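Local coordinates for putative molybdenum cofactor biosynthesis protein (Corynebacterium diphtheriae, PDB 2G2C), which probably takes part in molybdenum cofactor biosynthesis, through what is probably a molybdopterin-binding domain, at residues L29-M34 with Y43-E48; I73-G78 with N85-A90; L135-P140 with T147-V152. One frame throughout, in Å; residues are numbered along the deposited sequence. Where two conformers were deposited one is given.

How the contacts relate
The three contacts surround one sheet, in which strand 72-76 lies between strands 5-13 and 135-139. Contact 1, at the surface, sets helix 26-34 beside the outermost strand 42-51; its centre is about 17 Å from that of contact 2 and about 13 Å from that of contact 3. Leu30 and Met34 of contact 1 pack on Ile74 of contact 2, while Trp150 of contact 3 meets Met34 and Tyr43. Contacts 2 and 3, about 11 Å apart between centres, join through neighbouring strands: Thr75 OG1 lies 2.9 Å from Asn138 ND2. A bound sodium ion comes within about 4 Å (nearest atoms) of both Gly77 and Pro140, where these two strands run out into loops.

Contact 1 (L29-M34 with Y43-E48)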
# COMPACT_ATOMS: atom_id res chain seq x y z
N LEU A 29 -8.42 10.68 0.01
CA LEU A 29 -7.15 11.25 0.46
C LEU A 29 -5.99 10.76 -0.44
O LEU A 29 -5.22 11.57 -0.99
CB LEU A 29 -6.88 11.00 1.95
CG LEU A 29 -5.47 11.36 2.43
CD1 LEU A 29 -5.13 12.83 2.19
CD2 LEU A 29 -5.36 11.00 3.88
N LEU A 30 -5.88 9.44 -0.59
CA LEU A 30 -4.83 8.89 -1.51
C LEU A 30 -4.92 9.44 -2.94
O LEU A 30 -3.89 9.72 -3.55
CB LEU A 30 -4.86 7.36 -1.53
CG LEU A 30 -4.32 6.77 -0.22
CD1 LEU A 30 -4.84 5.34 0.00
CD2 LEU A 30 -2.76 6.84 -0.15
N GLN A 31 -6.15 9.58 -3.46
CA GLN A 31 -6.32 10.17 -4.79
C GLN A 31 -5.77 11.60 -4.84
O GLN A 31 -5.14 11.98 -5.82
CB GLN A 31 -7.78 10.14 -5.21
CG GLN A 31 -8.26 8.72 -5.52
CD GLN A 31 -9.74 8.61 -5.80
OE1 GLN A 31 -10.14 8.08 -6.84
NE2 GLN A 31 -10.57 9.11 -4.87
N ARG A 32 -5.98 12.39 -3.77
CA ARG A 32 -5.41 13.75 -3.72
C ARG A 32 -3.88 13.74 -3.66
O ARG A 32 -3.19 14.55 -4.33
CB ARG A 32 -5.99 14.54 -2.52
CG ARG A 32 -7.47 14.85 -2.65
CD ARG A 32 -8.07 15.52 -1.43
NE ARG A 32 -9.39 16.02 -1.83
CZ ARG A 32 -10.56 15.62 -1.36
NH1 ARG A 32 -10.64 14.77 -0.33
NH2 ARG A 32 -11.68 16.15 -1.88
N LEU A 33 -3.34 12.82 -2.87
CA LEU A 33 -1.89 12.72 -2.73
C LEU A 33 -1.24 12.28 -4.04
O LEU A 33 -0.12 12.71 -4.36
CB LEU A 33 -1.49 11.79 -1.56
CG LEU A 33 -2.06 12.26 -0.21
CD1 LEU A 33 -1.93 11.18 0.83
CD2 LEU A 33 -1.36 13.55 0.27
N MSE A 34 -1.96 11.44 -4.78
CA MSE A 34 -1.46 10.95 -6.08
C MSE A 34 -1.52 11.98 -7.19
O MSE A 34 -0.71 11.93 -8.12
CB MSE A 34 -2.22 9.70 -6.53
CG MSE A 34 -1.96 8.51 -5.69
SE MSE A 34 -3.20 7.08 -6.18
CE MSE A 34 -2.23 5.63 -5.32
N TYR A 43 0.19 8.71 -11.59
CA TYR A 43 -0.44 7.48 -11.12
C TYR A 43 -1.73 7.26 -11.87
O TYR A 43 -2.57 8.17 -11.96
CB TYR A 43 -0.75 7.55 -9.62
CG TYR A 43 0.45 7.71 -8.76
CD1 TYR A 43 1.15 6.59 -8.28
CD2 TYR A 43 0.92 8.97 -8.43
CE1 TYR A 43 2.29 6.74 -7.49
CE2 TYR A 43 2.04 9.13 -7.65
CZ TYR A 43 2.72 8.01 -7.17
OH TYR A 43 3.84 8.14 -6.40
N GLU A 44 -1.89 6.06 -12.42
CA GLU A 44 -3.13 5.65 -13.06
C GLU A 44 -3.83 4.63 -12.17
O GLU A 44 -3.42 3.45 -12.10
CB GLU A 44 -2.84 5.03 -14.44
CG GLU A 44 -4.12 4.67 -15.18
CD GLU A 44 -3.91 3.81 -16.41
OE1 GLU A 44 -2.78 3.78 -16.94
OE2 GLU A 44 -4.89 3.17 -16.85
N LEU A 45 -4.86 5.08 -11.46
CA LEU A 45 -5.58 4.19 -10.54
C LEU A 45 -6.45 3.18 -11.30
O LEU A 45 -7.51 3.55 -11.84
CB LEU A 45 -6.45 4.98 -9.56
CG LEU A 45 -7.10 4.18 -8.43
CD1 LEU A 45 -6.04 3.66 -7.47
CD2 LEU A 45 -8.04 5.11 -7.71
N ILE A 46 -6.00 1.93 -11.36
CA ILE A 46 -6.74 0.92 -12.12
C ILE A 46 -7.76 0.16 -11.30
O ILE A 46 -8.66 -0.48 -11.85
CB ILE A 46 -5.79 -0.02 -12.87
CG1 ILE A 46 -5.09 -0.97 -11.88
CG2 ILE A 46 -4.82 0.83 -13.74
CD1 ILE A 46 -4.35 -2.16 -12.57
N SER A 47 -7.64 0.27 -9.97
CA SER A 47 -8.47 -0.49 -9.05
C SER A 47 -8.51 0.21 -7.69
O SER A 47 -7.47 0.67 -7.24
CB SER A 47 -7.87 -1.89 -8.87
OG SER A 47 -8.59 -2.66 -7.93
N GLU A 48 -9.69 0.27 -7.07
CA GLU A 48 -9.76 0.57 -5.64
C GLU A 48 -10.81 -0.32 -5.03
O GLU A 48 -11.88 -0.55 -5.63
CB GLU A 48 -10.05 2.04 -5.34
CG GLU A 48 -11.36 2.54 -5.92
CD GLU A 48 -12.60 2.27 -5.06
OE1 GLU A 48 -13.71 2.47 -5.59
OE2 GLU A 48 -12.49 1.86 -3.87
O HOH W 1 -1.03 11.37 -10.84
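Met34, a selenomethionine at the end of helix 26-34, lies over one face of the Tyr43 ring, and this pair carries most of the contact. The apolar part is a CH-pi approach: CG of Met34 stands 4.3 Å from the centroid of the Tyr43 ring, above the face but displaced toward the rim, while Met34 CB touches Tyr43 CD2 at 3.7 Å. With Met34 CG anti to its own carbonyl carbon (chi1 -69°) and the chain extended beyond, the side chain passes the ring at about a right angle. Its selenium makes an oblique Met-aromatic contact, SE lying 5.2 Å from the Tyr43 centroid.

The polar link is a water bridge. One water donates to Met34 O at 2.8 Å and accepts from Tyr43 N at 3.0 Å, tying the helix end to the strand backbone. Farther along, OE1 of the solvent-exposed Gln31 merely touches Leu45 CD2 at 3.7 Å.

Behind this surface contact, Leu30 and Met34 reach Ile74 of strand 72-76, Leu45 packs on Ile10 of strand 5-13, and Trp150 of helix 143-153 meets both Met34 and the Tyr43 ring. Helix 26-34 thus packs between the edge strand 42-51 and helix 143-153.

Contact 2 (I73-G78 with N85-A90); sequences IITAGG and NQTPEA
Thr87, the first residue of helix 87-92, is bonded through both its hydroxyl and its backbone N-H to the glycine turn that follows strand 72-76. The hydroxyl donates to the carbonyl of Gly77, OG1 to O 2.9 Å, from a position tilted 20° out of the carbonyl plane. Beside it, Thr87 N donates to Gly78 O at 3.0 Å with an N-H...O angle of 151°. Two successive carbonyls of the loop therefore meet the start of the helix, where backbone N-H groups still lack partners within the helix. The packing here is tight. Gly78 O also touches Pro88 CD at 3.4 Å, Asn85 CB rests against Gly78 O at 3.5 Å, and the Thr87 hydroxyl occupies the side of Gly78 where a side chain would otherwise stand. Both glycines have positive phi, a backbone shape that glycine adopts readily.

On its other branch Thr87 meets Thr75 tip to tip, CG2 to Thr75 OG1 at 3.4 Å. Thr87 CG2 is anti to the backbone N, which turns the methyl back toward the strand while OG1 faces the glycines. The Thr75 hydroxyl is hydrogen-bonded to Asn138 ND2.

The looser side is at Gln86, in the N-cap position, partly exposed, whose CB points away from the glycine loop. Around the buried part, Thr87 also packs on Val13 of strand 5-13, Ala90 lies against helix 55-67, and strand 72-76 pairs with strands 5-13 and 135-139 on its two edges.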
# COMPACT_ATOMS: atom_id res chain seq x y z
N ILE A 73 0.92 -0.67 -5.32
CA ILE A 73 -0.24 -1.05 -4.54
C ILE A 73 -0.07 -0.46 -3.18
O ILE A 73 0.97 -0.68 -2.54
CB ILE A 73 -0.33 -2.60 -4.42
CG1 ILE A 73 -0.50 -3.22 -5.81
CG2 ILE A 73 -1.47 -2.99 -3.47
CD1 ILE A 73 -0.49 -4.77 -5.85
N ILE A 74 -1.06 0.32 -2.75
CA ILE A 74 -0.99 0.90 -1.39
C ILE A 74 -2.22 0.39 -0.61
O ILE A 74 -3.34 0.47 -1.11
CB ILE A 74 -0.86 2.43 -1.41
CG1 ILE A 74 -0.68 2.95 0.04
CG2 ILE A 74 -2.03 3.07 -2.12
CD1 ILE A 74 0.10 4.27 0.14
N THR A 75 -1.97 -0.15 0.58
CA THR A 75 -3.05 -0.61 1.46
C THR A 75 -3.17 0.41 2.60
O THR A 75 -2.20 1.11 2.95
CB THR A 75 -2.76 -2.01 2.07
OG1 THR A 75 -1.60 -1.97 2.92
CG2 THR A 75 -2.51 -3.04 0.94
N ALA A 76 -4.36 0.48 3.19
CA ALA A 76 -4.57 1.35 4.35
C ALA A 76 -5.32 0.54 5.36
O ALA A 76 -6.47 0.16 5.08
CB ALA A 76 -5.39 2.61 3.92
N GLY A 77 -4.71 0.28 6.52
CA GLY A 77 -5.37 -0.45 7.56
C GLY A 77 -4.89 -1.87 7.76
O GLY A 77 -4.18 -2.45 6.92
N GLY A 78 -5.30 -2.43 8.90
CA GLY A 78 -4.99 -3.82 9.23
C GLY A 78 -3.56 -4.08 9.67
O GLY A 78 -3.07 -5.21 9.59
N ASN A 85 -5.75 -8.31 12.27
CA ASN A 85 -4.86 -7.34 11.63
C ASN A 85 -3.70 -8.09 10.98
O ASN A 85 -2.65 -8.31 11.61
CB ASN A 85 -4.28 -6.36 12.65
CG ASN A 85 -5.30 -5.45 13.25
OD1 ASN A 85 -6.34 -5.17 12.66
ND2 ASN A 85 -4.97 -4.96 14.41
N GLN A 86 -3.90 -8.49 9.73
CA GLN A 86 -2.95 -9.37 9.04
C GLN A 86 -2.45 -8.73 7.72
O GLN A 86 -1.91 -9.42 6.85
CB GLN A 86 -3.60 -10.72 8.77
CG GLN A 86 -3.94 -11.54 9.98
CD GLN A 86 -2.73 -12.06 10.73
OE1 GLN A 86 -2.67 -12.01 11.99
NE2 GLN A 86 -1.72 -12.48 9.97
N THR A 87 -2.61 -7.41 7.58
CA THR A 87 -2.13 -6.80 6.34
C THR A 87 -0.62 -7.01 6.12
O THR A 87 -0.22 -7.38 5.04
CB THR A 87 -2.50 -5.33 6.26
OG1 THR A 87 -3.92 -5.25 6.37
CG2 THR A 87 -1.99 -4.69 4.97
N PRO A 88 0.21 -6.77 7.15
CA PRO A 88 1.66 -6.95 6.95
C PRO A 88 1.99 -8.41 6.57
O PRO A 88 2.85 -8.65 5.71
CB PRO A 88 2.28 -6.54 8.30
CG PRO A 88 1.20 -5.62 8.88
CD PRO A 88 -0.08 -6.34 8.54
N GLU A 89 1.36 -9.38 7.25
CA GLU A 89 1.63 -10.80 6.98
C GLU A 89 1.20 -11.15 5.54
O GLU A 89 1.93 -11.80 4.78
CB GLU A 89 0.89 -11.72 7.98
CG GLU A 89 1.42 -11.63 9.44
CD GLU A 89 0.92 -10.41 10.28
OE1 GLU A 89 0.31 -9.44 9.75
OE2 GLU A 89 1.15 -10.46 11.51
N ALA A 90 -0.01 -10.71 5.17
CA ALA A 90 -0.50 -10.96 3.82
C ALA A 90 0.47 -10.34 2.79
O ALA A 90 0.83 -10.94 1.76
CB ALA A 90 -1.95 -10.40 3.65

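Contact 3 (L135-P140 with T147-V152); sequences LIVNAP and TDTWAV
Val137 is the first residue along strand 135-139 to meet helix 143-153, and it does so through a single methyl: CG1 touches CG2 of Thr149 at 3.5 Å, the two side chains reaching toward each other tip to tip. Both methyls are anti to their own backbone N (Val137 chi1 169°), an orientation that brings the branches together between strand and helix. Val137 also packs against Phe72 and Ile74 of the adjacent strand, so its contact with Thr149 continues the apolar layer beneath the helix.

At Asn138 the side chain turns to the opposite side of the sheet, where ND2 is hydrogen-bonded to Thr91 OG1 and OD1 to the backbone N of Ile123. Its backbone carbonyl is linked to the helix through a water, which donates to Asn138 O at 2.7 Å and is hydrogen-bonded to Thr149 OG1 at 2.9 Å, bridging strand and helix by their polar atoms. The Thr149 hydroxyl has a second partner in Gly145 O, one turn earlier in its own helix, so this hydroxyl, on a buried residue, has both a water and a backbone carbonyl as partners.

Ala139 again points toward the helix, its CB lying 4.1 Å from Thr149 OG1, a light contact. Pro140 closes the row as the strand gives way to loop, with ring atom CD 3.7 Å from Thr149 OG1. Thr149 thus serves three strand-side residues, its methyl branch turned to Val137 and its hydroxyl branch to Ala139 and Pro140.

Strand 135-139, the short turn and helix 143-153 form a beta-alpha unit, the helix packing back on the strand it follows. Such units are characteristic of the three-layer alpha/beta fold of the MoCF_biosynth family, with helices on both faces of a mixed sheet.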
# COMPACT_ATOMS: atom_id res chain seq x y z
N LEU A 135 5.71 -2.32 -6.45
CA LEU A 135 6.00 -1.81 -5.12
C LEU A 135 4.72 -1.85 -4.29
O LEU A 135 3.69 -1.37 -4.75
CB LEU A 135 6.42 -0.36 -5.24
CG LEU A 135 6.62 0.42 -3.94
CD1 LEU A 135 7.83 -0.13 -3.12
CD2 LEU A 135 6.81 1.90 -4.29
N ILE A 136 4.75 -2.45 -3.10
CA ILE A 136 3.59 -2.52 -2.23
C ILE A 136 3.95 -1.77 -0.96
O ILE A 136 5.07 -1.95 -0.41
CB ILE A 136 3.22 -3.98 -1.90
CG1 ILE A 136 3.04 -4.80 -3.19
CG2 ILE A 136 1.94 -4.04 -1.05
CD1 ILE A 136 2.69 -6.22 -2.94
N VAL A 137 3.02 -0.91 -0.51
CA VAL A 137 3.23 -0.08 0.69
C VAL A 137 2.02 -0.25 1.58
O VAL A 137 0.89 -0.07 1.13
CB VAL A 137 3.32 1.43 0.28
CG1 VAL A 137 3.26 2.37 1.50
CG2 VAL A 137 4.58 1.69 -0.53
N ASN A 138 2.27 -0.62 2.85
CA ASN A 138 1.20 -0.69 3.86
C ASN A 138 1.14 0.60 4.65
O ASN A 138 2.10 0.92 5.38
CB ASN A 138 1.49 -1.79 4.90
CG ASN A 138 1.55 -3.19 4.33
OD1 ASN A 138 2.19 -4.03 4.95
ND2 ASN A 138 0.84 -3.47 3.24
N ALA A 139 0.04 1.35 4.53
CA ALA A 139 -0.18 2.51 5.40
C ALA A 139 -1.15 2.20 6.53
O ALA A 139 -1.94 1.26 6.44
CB ALA A 139 -0.73 3.68 4.58
N PRO A 140 -1.10 2.98 7.62
CA PRO A 140 -2.12 2.84 8.67
C PRO A 140 -3.51 3.26 8.17
O PRO A 140 -3.63 3.78 7.05
CB PRO A 140 -1.65 3.81 9.77
CG PRO A 140 -0.16 4.07 9.45
CD PRO A 140 -0.08 4.00 7.93
N THR A 147 -0.71 10.23 5.43
CA THR A 147 0.07 11.37 4.92
C THR A 147 1.55 11.28 5.28
O THR A 147 2.42 11.70 4.51
CB THR A 147 -0.51 12.74 5.38
OG1 THR A 147 -0.39 12.86 6.80
CG2 THR A 147 -1.97 12.86 4.95
N ASP A 148 1.85 10.71 6.45
CA ASP A 148 3.24 10.48 6.86
C ASP A 148 3.90 9.39 5.99
O ASP A 148 5.07 9.52 5.58
CB ASP A 148 3.33 10.10 8.33
CG ASP A 148 3.17 11.30 9.25
OD1 ASP A 148 3.35 12.47 8.82
OD2 ASP A 148 2.83 11.06 10.43
N THR A 149 3.15 8.34 5.69
CA THR A 149 3.69 7.30 4.81
C THR A 149 3.98 7.90 3.44
O THR A 149 5.06 7.70 2.87
CB THR A 149 2.69 6.13 4.68
OG1 THR A 149 2.64 5.46 5.96
CG2 THR A 149 3.09 5.18 3.58
N TRP A 150 3.01 8.66 2.92
CA TRP A 150 3.14 9.26 1.61
C TRP A 150 4.33 10.22 1.54
O TRP A 150 5.05 10.27 0.54
CB TRP A 150 1.84 10.01 1.24
CG TRP A 150 1.87 10.36 -0.18
CD1 TRP A 150 2.19 11.58 -0.73
CD2 TRP A 150 1.59 9.48 -1.27
NE1 TRP A 150 2.09 11.51 -2.07
CE2 TRP A 150 1.74 10.24 -2.45
CE3 TRP A 150 1.24 8.12 -1.37
CZ2 TRP A 150 1.55 9.70 -3.73
CZ3 TRP A 150 1.02 7.57 -2.65
CH2 TRP A 150 1.19 8.36 -3.81
N ALA A 151 4.54 11.00 2.60
CA ALA A 151 5.66 11.95 2.62
C ALA A 151 6.99 11.29 2.41
O ALA A 151 7.92 11.89 1.86
CB ALA A 151 5.67 12.73 3.95
N VAL A 152 7.12 10.06 2.90
CA VAL A 152 8.38 9.33 2.72
C VAL A 152 8.45 8.62 1.36
O VAL A 152 9.49 8.62 0.68
CB VAL A 152 8.60 8.33 3.85
CG1 VAL A 152 9.79 7.38 3.53
CG2 VAL A 152 8.82 9.10 5.19
O HOH W 2 3.68 2.77 6.58